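PDB 3BB8: CDP-4-keto-6-deoxy-D-glucose-3-dehydrase from Yersinia pseudotuberculosis, which probably acts, with pyridoxal 5'-phosphate as cofactor, in the C3 deoxygenation of CDP-4-keto-6-deoxy-D-glucose on the route to dideoxysugars of lipopolysaccharide. Local coordinates for residues A[27-38]-A[414-425]; A[75-86]-A[227-238]. The protein carries 1 engineered substitution. One frame throughout, in Å; residues are numbered along the deposited sequence.

Interaction 1: A[27-38]-A[414-425]; sequences FEAGKSVVPPSG and YPGLTHDHLDYV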
loop_
_atom_site.group_PDB
_atom_site.type_symbol
_atom_site.label_atom_id
_atom_site.label_comp_id
_atom_site.label_asym_id
_atom_site.label_seq_id
_atom_site.Cartn_x
_atom_site.Cartn_y
_atom_site.Cartn_z
ATOM N N PHE A 27 -2.832 -20.117 31.205
ATOM C CA PHE A 27 -4.026 -19.322 31.465
ATOM C C PHE A 27 -4.179 -19.029 32.954
ATOM O O PHE A 27 -3.895 -19.880 33.797
ATOM C CB PHE A 27 -5.272 -20.037 30.939
ATOM C CG PHE A 27 -6.544 -19.264 31.141
ATOM C CD1 PHE A 27 -6.709 -18.014 30.568
ATOM C CD2 PHE A 27 -7.575 -19.788 31.902
ATOM C CE1 PHE A 27 -7.879 -17.301 30.753
ATOM C CE2 PHE A 27 -8.747 -19.080 32.089
ATOM C CZ PHE A 27 -8.899 -17.834 31.513
ATOM N N GLU A 28 -4.629 -17.819 33.271
ATOM C CA GLU A 28 -4.913 -17.446 34.651
ATOM C C GLU A 28 -6.126 -16.524 34.734
ATOM O O GLU A 28 -6.081 -15.380 34.280
ATOM C CB GLU A 28 -3.695 -16.769 35.286
ATOM C CG GLU A 28 -3.687 -16.807 36.805
ATOM C CD GLU A 28 -2.445 -16.168 37.396
ATOM O OE1 GLU A 28 -2.476 -15.795 38.587
ATOM O OE2 GLU A 28 -1.438 -16.037 36.669
ATOM N N ALA A 29 -7.208 -17.029 35.316
ATOM C CA ALA A 29 -8.486 -16.319 35.310
ATOM C C ALA A 29 -8.298 -15.001 36.055
ATOM O O ALA A 29 -7.635 -14.949 37.089
ATOM C CB ALA A 29 -9.532 -17.165 36.021
ATOM N N GLY A 30 -8.888 -13.936 35.521
ATOM C CA GLY A 30 -8.786 -12.638 36.164
ATOM C C GLY A 30 -7.571 -11.816 35.783
ATOM O O GLY A 30 -7.621 -10.585 35.807
ATOM N N LYS A 31 -6.473 -12.482 35.440
ATOM C CA LYS A 31 -5.262 -11.768 35.055
ATOM C C LYS A 31 -5.001 -11.902 33.558
ATOM O O LYS A 31 -4.654 -10.924 32.892
ATOM C CB LYS A 31 -4.057 -12.284 35.847
ATOM C CG LYS A 31 -2.829 -11.396 35.723
ATOM C CD LYS A 31 -1.738 -11.806 36.699
ATOM C CE LYS A 31 -0.595 -10.802 36.689
ATOM N NZ LYS A 31 0.481 -11.165 37.656
ATOM N N SER A 32 -5.167 -13.115 33.035
ATOM C CA SER A 32 -4.967 -13.381 31.613
ATOM C C SER A 32 -6.103 -12.748 30.820
ATOM O O SER A 32 -7.225 -12.642 31.313
ATOM C CB SER A 32 -4.963 -14.889 31.340
ATOM O OG SER A 32 -3.892 -15.536 32.003
ATOM N N VAL A 33 -5.817 -12.329 29.593
ATOM C CA VAL A 33 -6.849 -11.730 28.755
ATOM C C VAL A 33 -7.346 -12.726 27.718
ATOM O O VAL A 33 -6.683 -13.722 27.428
ATOM C CB VAL A 33 -6.328 -10.492 28.010
ATOM C CG1 VAL A 33 -6.010 -9.389 28.996
ATOM C CG2 VAL A 33 -5.098 -10.858 27.196
ATOM N N VAL A 34 -8.530 -12.467 27.181
ATOM C CA VAL A 34 -9.101 -13.312 26.140
ATOM C C VAL A 34 -9.459 -12.365 24.997
ATOM O O VAL A 34 -10.612 -11.950 24.852
ATOM C CB VAL A 34 -10.367 -14.037 26.614
ATOM C CG1 VAL A 34 -10.862 -14.975 25.530
ATOM C CG2 VAL A 34 -10.076 -14.807 27.897
ATOM N N PRO A 35 -8.458 -11.986 24.182
ATOM C CA PRO A 35 -8.683 -11.078 23.055
ATOM C C PRO A 35 -9.573 -11.683 21.978
ATOM O O PRO A 35 -9.677 -12.901 21.856
ATOM C CB PRO A 35 -7.267 -10.783 22.563
ATOM C CG PRO A 35 -6.536 -12.034 22.878
ATOM C CD PRO A 35 -7.041 -12.384 24.259
ATOM N N PRO A 36 -10.242 -10.831 21.191
ATOM C CA PRO A 36 -11.124 -11.317 20.127
ATOM C C PRO A 36 -10.334 -11.850 18.933
ATOM O O PRO A 36 -10.869 -12.570 18.089
ATOM C CB PRO A 36 -11.960 -10.084 19.784
ATOM C CG PRO A 36 -10.991 -8.971 20.001
ATOM C CD PRO A 36 -10.270 -9.358 21.275
ATOM N N SER A 37 -9.057 -11.502 18.867
ATOM C CA SER A 37 -8.219 -11.972 17.775
ATOM C C SER A 37 -6.758 -11.774 18.126
ATOM O O SER A 37 -6.431 -11.191 19.161
ATOM C CB SER A 37 -8.548 -11.214 16.486
ATOM O OG SER A 37 -8.252 -9.837 16.620
ATOM N N GLY A 38 -5.881 -12.262 17.260
ATOM C CA GLY A 38 -4.461 -12.111 17.499
ATOM C C GLY A 38 -3.637 -13.040 16.631
ATOM O O GLY A 38 -4.139 -14.039 16.113
ATOM N N TYR A 414 -10.162 -17.521 17.972
ATOM C CA TYR A 414 -8.941 -17.750 17.202
ATOM C C TYR A 414 -7.990 -18.727 17.909
ATOM O O TYR A 414 -8.037 -18.887 19.132
ATOM C CB TYR A 414 -8.234 -16.414 16.896
ATOM C CG TYR A 414 -7.479 -15.797 18.051
ATOM C CD1 TYR A 414 -6.087 -15.753 18.054
ATOM C CD2 TYR A 414 -8.154 -15.265 19.146
ATOM C CE1 TYR A 414 -5.383 -15.196 19.123
ATOM C CE2 TYR A 414 -7.465 -14.706 20.215
ATOM C CZ TYR A 414 -6.084 -14.674 20.200
ATOM O OH TYR A 414 -5.407 -14.108 21.258
ATOM N N PRO A 415 -7.107 -19.389 17.135
ATOM C CA PRO A 415 -6.114 -20.375 17.583
ATOM C C PRO A 415 -5.344 -20.088 18.865
ATOM O O PRO A 415 -4.827 -21.013 19.490
ATOM C CB PRO A 415 -5.189 -20.499 16.378
ATOM C CG PRO A 415 -6.135 -20.305 15.230
ATOM C CD PRO A 415 -6.944 -19.117 15.693
ATOM N N GLY A 416 -5.252 -18.820 19.253
ATOM C CA GLY A 416 -4.521 -18.484 20.464
ATOM C C GLY A 416 -5.319 -18.696 21.742
ATOM O O GLY A 416 -4.842 -18.394 22.839
ATOM N N LEU A 417 -6.529 -19.230 21.607
ATOM C CA LEU A 417 -7.400 -19.459 22.754
ATOM C C LEU A 417 -7.614 -20.936 23.085
ATOM O O LEU A 417 -8.031 -21.721 22.226
ATOM C CB LEU A 417 -8.757 -18.787 22.504
ATOM C CG LEU A 417 -9.016 -17.369 23.034
ATOM C CD1 LEU A 417 -7.761 -16.527 23.021
ATOM C CD2 LEU A 417 -10.115 -16.734 22.197
ATOM N N THR A 418 -7.336 -21.305 24.336
ATOM C CA THR A 418 -7.512 -22.684 24.799
ATOM C C THR A 418 -8.901 -22.846 25.407
ATOM O O THR A 418 -9.644 -21.873 25.552
ATOM C CB THR A 418 -6.487 -23.067 25.891
ATOM O OG1 THR A 418 -6.686 -22.244 27.046
ATOM C CG2 THR A 418 -5.064 -22.887 25.384
ATOM N N HIS A 419 -9.249 -24.077 25.763
ATOM C CA HIS A 419 -10.545 -24.349 26.373
ATOM C C HIS A 419 -10.665 -23.647 27.721
ATOM O O HIS A 419 -11.761 -23.300 28.149
ATOM C CB HIS A 419 -10.743 -25.855 26.546
ATOM C CG HIS A 419 -11.247 -26.539 25.317
ATOM N ND1 HIS A 419 -10.907 -26.130 24.046
ATOM C CD2 HIS A 419 -12.063 -27.611 25.162
ATOM C CE1 HIS A 419 -11.493 -26.919 23.162
ATOM N NE2 HIS A 419 -12.200 -27.826 23.813
ATOM N N ASP A 420 -9.538 -23.436 28.393
ATOM C CA ASP A 420 -9.576 -22.755 29.676
ATOM C C ASP A 420 -9.935 -21.294 29.467
ATOM O O ASP A 420 -10.557 -20.667 30.331
ATOM C CB ASP A 420 -8.237 -22.881 30.395
ATOM C CG ASP A 420 -8.066 -24.235 31.057
ATOM O OD1 ASP A 420 -8.004 -25.253 30.338
ATOM O OD2 ASP A 420 -8.009 -24.280 32.303
ATOM N N HIS A 421 -9.535 -20.760 28.315
ATOM C CA HIS A 421 -9.831 -19.383 27.947
ATOM C C HIS A 421 -11.337 -19.284 27.736
ATOM O O HIS A 421 -12.013 -18.455 28.345
ATOM C CB HIS A 421 -9.124 -19.013 26.633
ATOM C CG HIS A 421 -7.667 -18.704 26.786
ATOM N ND1 HIS A 421 -7.209 -17.558 27.400
ATOM C CD2 HIS A 421 -6.565 -19.390 26.401
ATOM C CE1 HIS A 421 -5.888 -17.549 27.387
ATOM N NE2 HIS A 421 -5.472 -18.650 26.788
ATOM N N LEU A 422 -11.851 -20.149 26.870
ATOM C CA LEU A 422 -13.264 -20.161 26.541
ATOM C C LEU A 422 -14.172 -20.461 27.725
ATOM O O LEU A 422 -15.195 -19.794 27.911
ATOM C CB LEU A 422 -13.527 -21.158 25.414
ATOM C CG LEU A 422 -12.774 -20.884 24.106
ATOM C CD1 LEU A 422 -13.210 -21.891 23.050
ATOM C CD2 LEU A 422 -13.054 -19.465 23.629
ATOM N N ASP A 423 -13.814 -21.468 28.517
ATOM C CA ASP A 423 -14.613 -21.824 29.681
ATOM C C ASP A 423 -14.733 -20.603 30.586
ATOM O O ASP A 423 -15.800 -20.334 31.139
ATOM C CB ASP A 423 -13.965 -22.990 30.441
ATOM C CG ASP A 423 -14.236 -24.333 29.788
ATOM O OD1 ASP A 423 -13.436 -25.269 29.995
ATOM O OD2 ASP A 423 -15.259 -24.460 29.076
ATOM N N TYR A 424 -13.636 -19.861 30.719
ATOM C CA TYR A 424 -13.636 -18.670 31.552
ATOM C C TYR A 424 -14.617 -17.641 31.003
ATOM O O TYR A 424 -15.353 -17.010 31.762
ATOM C CB TYR A 424 -12.241 -18.051 31.615
ATOM C CG TYR A 424 -12.235 -16.695 32.285
ATOM C CD1 TYR A 424 -12.393 -16.576 33.665
ATOM C CD2 TYR A 424 -12.129 -15.527 31.533
ATOM C CE1 TYR A 424 -12.447 -15.326 34.280
ATOM C CE2 TYR A 424 -12.183 -14.273 32.136
ATOM C CZ TYR A 424 -12.342 -14.182 33.508
ATOM O OH TYR A 424 -12.392 -12.949 34.108
ATOM N N VAL A 425 -14.613 -17.468 29.684
ATOM C CA VAL A 425 -15.512 -16.521 29.045
ATOM C C VAL A 425 -16.953 -16.922 29.330
ATOM O O VAL A 425 -17.773 -16.089 29.719
ATOM C CB VAL A 425 -15.279 -16.473 27.512
ATOM C CG1 VAL A 425 -16.441 -15.783 26.812
ATOM C CG2 VAL A 425 -13.984 -15.739 27.219
#
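Phe-27 carries the aromatic part of this contact, in a cluster with His-421 and Tyr-424 on the helix that begins at residue 419. With its CG anti to the backbone N (chi1 -179°), the ring is laid on the helix: His-421 CA sits over one face, 4.1 Å from the Phe-27 ring centroid, as a CH-pi contact. The His-421 ring meets it obliquely, and the edge of Phe-27 is turned toward the face of Tyr-424 in an offset edge-to-face pair, planes 62° apart. Farther along, Tyr-414 lays one ring face against the backbone, with Ser-37 C 3.5 Å above the Tyr-414 ring plane.

Aliphatic packing fills the middle. Val-34 directs CG1 to Val-425 CG2 at 3.6 Å and to Leu-417 CD2 at 3.8 Å, while Val-34 CG2 lies at the edge of the His-421 ring; Ala-29 CB rests obliquely on Tyr-424.

Within 414-425, Thr-418 OG1 at the N-cap accepts two weak bonds from Asp-420 N and His-421 N. Tyr-424 OH bonds elsewhere, to Ala-369 O. No hydrogen bond joins the segments; between them the contact is van der Waals and ring packing, and Val-34 backbone bonds to Lys-370 and Gly-372 add a polar hold on the loop.

Interaction 2: A[75-86]-A[227-238]; sequences LGVPYVLTTTSG and GGAVFTQSAELK. With PLP (pyridoxal-5'-phosphate), chain C.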
loop_
_atom_site.group_PDB
_atom_site.type_symbol
_atom_site.label_atom_id
_atom_site.label_comp_id
_atom_site.label_asym_id
_atom_site.label_seq_id
_atom_site.Cartn_x
_atom_site.Cartn_y
_atom_site.Cartn_z
ATOM N N LEU A 75 -5.720 -22.370 -1.996
ATOM C CA LEU A 75 -6.987 -21.835 -2.478
ATOM C C LEU A 75 -7.558 -22.567 -3.684
ATOM O O LEU A 75 -8.762 -22.506 -3.939
ATOM C CB LEU A 75 -6.825 -20.356 -2.829
ATOM C CG LEU A 75 -6.604 -19.414 -1.649
ATOM C CD1 LEU A 75 -6.178 -18.046 -2.160
ATOM C CD2 LEU A 75 -7.891 -19.325 -0.838
ATOM N N GLY A 76 -6.695 -23.248 -4.432
ATOM C CA GLY A 76 -7.154 -23.956 -5.612
ATOM C C GLY A 76 -7.297 -23.035 -6.812
ATOM O O GLY A 76 -8.194 -23.216 -7.638
ATOM N N VAL A 77 -6.427 -22.030 -6.905
ATOM C CA VAL A 77 -6.459 -21.092 -8.026
ATOM C C VAL A 77 -5.069 -20.914 -8.611
ATOM O O VAL A 77 -4.068 -21.087 -7.917
ATOM C CB VAL A 77 -7.000 -19.705 -7.616
ATOM C CG1 VAL A 77 -8.426 -19.840 -7.134
ATOM C CG2 VAL A 77 -6.104 -19.080 -6.543
ATOM N N PRO A 78 -4.990 -20.564 -9.901
ATOM C CA PRO A 78 -3.713 -20.364 -10.592
ATOM C C PRO A 78 -3.017 -19.024 -10.347
ATOM O O PRO A 78 -1.794 -18.971 -10.240
ATOM C CB PRO A 78 -4.093 -20.550 -12.054
ATOM C CG PRO A 78 -5.462 -19.936 -12.110
ATOM C CD PRO A 78 -6.121 -20.468 -10.844
ATOM N N TYR A 79 -3.793 -17.949 -10.245
ATOM C CA TYR A 79 -3.217 -16.623 -10.058
ATOM C C TYR A 79 -3.440 -15.967 -8.701
ATOM O O TYR A 79 -4.572 -15.757 -8.262
ATOM C CB TYR A 79 -3.728 -15.712 -11.162
ATOM C CG TYR A 79 -3.578 -16.340 -12.521
ATOM C CD1 TYR A 79 -2.315 -16.676 -13.014
ATOM C CD2 TYR A 79 -4.695 -16.638 -13.302
ATOM C CE1 TYR A 79 -2.164 -17.298 -14.253
ATOM C CE2 TYR A 79 -4.557 -17.261 -14.546
ATOM C CZ TYR A 79 -3.288 -17.589 -15.014
ATOM O OH TYR A 79 -3.139 -18.211 -16.235
ATOM N N VAL A 80 -2.332 -15.639 -8.048
ATOM C CA VAL A 80 -2.349 -14.996 -6.745
ATOM C C VAL A 80 -1.338 -13.855 -6.754
ATOM O O VAL A 80 -0.167 -14.058 -7.045
ATOM C CB VAL A 80 -1.972 -15.994 -5.624
ATOM C CG1 VAL A 80 -1.751 -15.249 -4.305
ATOM C CG2 VAL A 80 -3.073 -17.047 -5.470
ATOM N N LEU A 81 -1.806 -12.652 -6.437
ATOM C CA LEU A 81 -0.947 -11.474 -6.400
ATOM C C LEU A 81 -0.941 -10.879 -4.994
ATOM O O LEU A 81 -2.006 -10.613 -4.431
ATOM C CB LEU A 81 -1.465 -10.419 -7.377
ATOM C CG LEU A 81 -1.379 -10.694 -8.875
ATOM C CD1 LEU A 81 -2.127 -9.605 -9.633
ATOM C CD2 LEU A 81 0.089 -10.742 -9.298
ATOM N N THR A 82 0.243 -10.661 -4.428
ATOM C CA THR A 82 0.298 -10.067 -3.111
ATOM C C THR A 82 0.205 -8.553 -3.212
ATOM O O THR A 82 0.547 -7.961 -4.241
ATOM C CB THR A 82 1.585 -10.435 -2.352
ATOM O OG1 THR A 82 2.735 -10.059 -3.125
ATOM C CG2 THR A 82 1.611 -11.934 -2.056
ATOM N N THR A 83 -0.272 -7.930 -2.139
ATOM C CA THR A 83 -0.404 -6.479 -2.091
ATOM C C THR A 83 -0.241 -5.996 -0.642
ATOM O O THR A 83 -0.072 -6.814 0.257
ATOM C CB THR A 83 -1.749 -6.037 -2.708
ATOM O OG1 THR A 83 -1.821 -4.610 -2.716
ATOM C CG2 THR A 83 -2.913 -6.623 -1.944
ATOM N N THR A 84 -0.291 -4.684 -0.410
ATOM C CA THR A 84 -0.044 -4.132 0.928
ATOM C C THR A 84 -0.998 -4.480 2.070
ATOM O O THR A 84 -0.602 -4.452 3.230
ATOM C CB THR A 84 0.034 -2.599 0.897
ATOM O OG1 THR A 84 -1.289 -2.064 1.012
ATOM C CG2 THR A 84 0.677 -2.113 -0.416
ATOM N N SER A 85 -2.247 -4.798 1.752
ATOM C CA SER A 85 -3.220 -5.086 2.784
ATOM C C SER A 85 -4.480 -5.645 2.158
ATOM O O SER A 85 -4.623 -5.662 0.937
ATOM C CB SER A 85 -3.585 -3.782 3.516
ATOM O OG SER A 85 -4.194 -2.852 2.620
ATOM N N GLY A 86 -5.407 -6.075 3.010
ATOM C CA GLY A 86 -6.664 -6.577 2.505
ATOM C C GLY A 86 -7.408 -5.433 1.826
ATOM O O GLY A 86 -8.068 -5.636 0.792
ATOM N N GLY A 227 -0.398 -6.798 4.966
ATOM C CA GLY A 227 -0.299 -7.452 3.680
ATOM C C GLY A 227 -1.624 -8.071 3.300
ATOM O O GLY A 227 -2.516 -8.204 4.142
ATOM N N GLY A 228 -1.760 -8.443 2.032
ATOM C CA GLY A 228 -2.977 -9.071 1.559
ATOM C C GLY A 228 -2.714 -9.662 0.186
ATOM O O GLY A 228 -1.569 -9.650 -0.269
ATOM N N ALA A 229 -3.759 -10.160 -0.482
ATOM C CA ALA A 229 -3.589 -10.728 -1.801
ATOM C C ALA A 229 -4.860 -10.740 -2.635
ATOM O O ALA A 229 -5.973 -10.853 -2.107
ATOM C CB ALA A 229 -3.034 -12.158 -1.691
ATOM N N VAL A 230 -4.674 -10.595 -3.945
ATOM C CA VAL A 230 -5.765 -10.656 -4.899
ATOM C C VAL A 230 -5.498 -11.969 -5.640
ATOM O O VAL A 230 -4.348 -12.276 -5.968
ATOM C CB VAL A 230 -5.730 -9.476 -5.904
ATOM C CG1 VAL A 230 -6.842 -9.627 -6.933
ATOM C CG2 VAL A 230 -5.911 -8.164 -5.168
ATOM N N PHE A 231 -6.543 -12.761 -5.855
ATOM C CA PHE A 231 -6.402 -14.022 -6.555
ATOM C C PHE A 231 -7.555 -14.211 -7.517
ATOM O O PHE A 231 -8.654 -13.699 -7.294
ATOM C CB PHE A 231 -6.280 -15.194 -5.568
ATOM C CG PHE A 231 -7.327 -15.216 -4.484
ATOM C CD1 PHE A 231 -8.574 -15.786 -4.711
ATOM C CD2 PHE A 231 -7.034 -14.725 -3.211
ATOM C CE1 PHE A 231 -9.523 -15.881 -3.680
ATOM C CE2 PHE A 231 -7.968 -14.810 -2.171
ATOM C CZ PHE A 231 -9.216 -15.392 -2.405
ATOM N N THR A 232 -7.293 -14.925 -8.608
ATOM C CA THR A 232 -8.300 -15.123 -9.637
ATOM C C THR A 232 -7.971 -16.360 -10.454
ATOM O O THR A 232 -6.924 -16.976 -10.274
ATOM C CB THR A 232 -8.355 -13.890 -10.587
ATOM O OG1 THR A 232 -9.403 -14.056 -11.551
ATOM C CG2 THR A 232 -7.038 -13.725 -11.326
ATOM N N GLN A 233 -8.875 -16.729 -11.350
ATOM C CA GLN A 233 -8.650 -17.890 -12.190
ATOM C C GLN A 233 -8.437 -17.410 -13.613
ATOM O O GLN A 233 -8.061 -18.181 -14.498
ATOM C CB GLN A 233 -9.854 -18.822 -12.103
ATOM C CG GLN A 233 -10.280 -19.067 -10.661
ATOM C CD GLN A 233 -11.148 -20.288 -10.505
ATOM O OE1 GLN A 233 -10.680 -21.419 -10.672
ATOM N NE2 GLN A 233 -12.424 -20.073 -10.190
ATOM N N SER A 234 -8.663 -16.116 -13.813
ATOM C CA SER A 234 -8.515 -15.490 -15.113
ATOM C C SER A 234 -7.148 -14.852 -15.339
ATOM O O SER A 234 -6.712 -14.000 -14.567
ATOM C CB SER A 234 -9.589 -14.428 -15.290
ATOM O OG SER A 234 -9.239 -13.543 -16.335
ATOM N N ALA A 235 -6.485 -15.265 -16.414
ATOM C CA ALA A 235 -5.178 -14.726 -16.766
ATOM C C ALA A 235 -5.338 -13.266 -17.154
ATOM O O ALA A 235 -4.479 -12.440 -16.871
ATOM C CB ALA A 235 -4.584 -15.509 -17.926
ATOM N N GLU A 236 -6.442 -12.945 -17.808
ATOM C CA GLU A 236 -6.685 -11.570 -18.202
ATOM C C GLU A 236 -6.792 -10.642 -16.988
ATOM O O GLU A 236 -6.145 -9.599 -16.948
ATOM C CB GLU A 236 -7.958 -11.476 -19.028
ATOM C CG GLU A 236 -8.330 -10.057 -19.414
ATOM C CD GLU A 236 -9.589 -10.032 -20.241
ATOM O OE1 GLU A 236 -10.392 -10.956 -20.037
ATOM O OE2 GLU A 236 -9.782 -9.114 -21.070
ATOM N N LEU A 237 -7.603 -11.023 -16.000
ATOM C CA LEU A 237 -7.756 -10.201 -14.803
ATOM C C LEU A 237 -6.433 -10.110 -14.039
ATOM O O LEU A 237 -6.089 -9.062 -13.509
ATOM C CB LEU A 237 -8.848 -10.768 -13.885
ATOM C CG LEU A 237 -10.272 -10.744 -14.436
ATOM C CD1 LEU A 237 -11.237 -11.256 -13.380
ATOM C CD2 LEU A 237 -10.642 -9.348 -14.850
ATOM N N LYS A 238 -5.701 -11.216 -13.996
ATOM C CA LYS A 238 -4.424 -11.269 -13.312
ATOM C C LYS A 238 -3.485 -10.228 -13.912
ATOM O O LYS A 238 -2.780 -9.521 -13.182
ATOM C CB LYS A 238 -3.836 -12.674 -13.452
ATOM C CG LYS A 238 -2.501 -12.908 -12.761
ATOM C CD LYS A 238 -1.346 -12.324 -13.554
ATOM C CE LYS A 238 -0.018 -12.807 -13.010
ATOM N NZ LYS A 238 1.125 -12.360 -13.859
HETATM N N1 PLP C . -12.593 -6.454 4.535
HETATM C C2 PLP C . -12.875 -7.110 5.722
HETATM C C2A PLP C . -14.242 -7.769 5.857
HETATM C C3 PLP C . -11.897 -7.152 6.760
HETATM O O3 PLP C . -12.132 -7.778 7.934
HETATM C C4 PLP C . -10.601 -6.509 6.568
HETATM C C4A PLP C . -9.551 -6.613 7.728
HETATM C C5 PLP C . -10.375 -5.836 5.322
HETATM C C6 PLP C . -11.417 -5.836 4.315
HETATM C C5A PLP C . -9.134 -5.109 4.904
HETATM O O4P PLP C . -7.983 -5.657 5.369
HETATM P P PLP C . -6.733 -4.837 5.960
HETATM O O1P PLP C . -5.551 -5.782 5.880
HETATM O O2P PLP C . -7.137 -4.509 7.514
HETATM O O3P PLP C . -6.526 -3.545 5.162
#
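Leu-81 and Val-230 form the central hydrogen-bonded pair of two antiparallel strands, 79-83 and 228-232. Leu-81 N reaches Val-230 O at 2.6 Å, almost straight (175°), and the return bond from Val-230 N to Leu-81 O is 2.7 Å. Tyr-79 with Thr-232 and Thr-83 with Gly-228 make the flanking pairs; at the latter both donors stand well above the carbonyl planes.

On the face bearing Val-80 and Phe-231, these two side chains lie side by side, Val-80 CG2 3.7 Å from Phe-231 CB. Leu-75, from the end of the preceding helix, puts CD1 over the Phe-231 ring, 3.7 Å from its centroid, as a CH-pi contact. On the other face, Tyr-79 crosses Lys-238 at about a right angle, with Tyr-79 CB 3.5 Å from Lys-238 CG. The lysine chain bends at chi2 (-78°) and carries NZ on to a salt bridge with Glu-242.

Farther out, Thr-232 OG1 accepts from Ser-234 N in an ST turn and is also hydrogen-bonded to Asp-210 O, and Ser-234 OG caps the next helix through Leu-237 N at 3.0 Å. Strand 211-215 borders 228-232 on its other side. Beyond Thr-83 the chain turns into helix 86-96: Ser-85 is its N-cap, its OG accepting from Ser-88 N and also bonding to Asn-288 O of the second subunit.

Gly-86 N, at the start of that helix, donates to phosphate oxygen O1P of pyridoxal-5'-phosphate at 2.9 Å; Ser-87 and Ser-215, together with Trp-247 of the second subunit, also bond the cofactor. The strand pair thus delivers a helix N-terminus to the phosphate, whose negative charge the helix dipole probably helps to offset, as in the aspartate aminotransferase fold.

Along the chain, interaction 2 is nested within the long loop closed by interaction 1, which brings residues 27-38 back to 414-425 near the C-terminus. Their centres lie 34 Å apart on opposite sides of the chain's centre, with nearest atoms about 13 Å apart and no direct touch. Interaction 2 belongs to the large mixed sheet, where 79-83 pairs with 228-232; interaction 1 lies away from that sheet. Both approach the cofactor region: Gly-86, at the end of 75-86, bonds the phosphate directly, whereas the Ser-37 side chain stays about 10 Å from pyridoxal-5'-phosphate. One contact therefore contributes Ser-85 and Gly-86 to the cofactor pocket, and the other packs the loop between helices 17-21 and 43-55 against the last helix, 419-432.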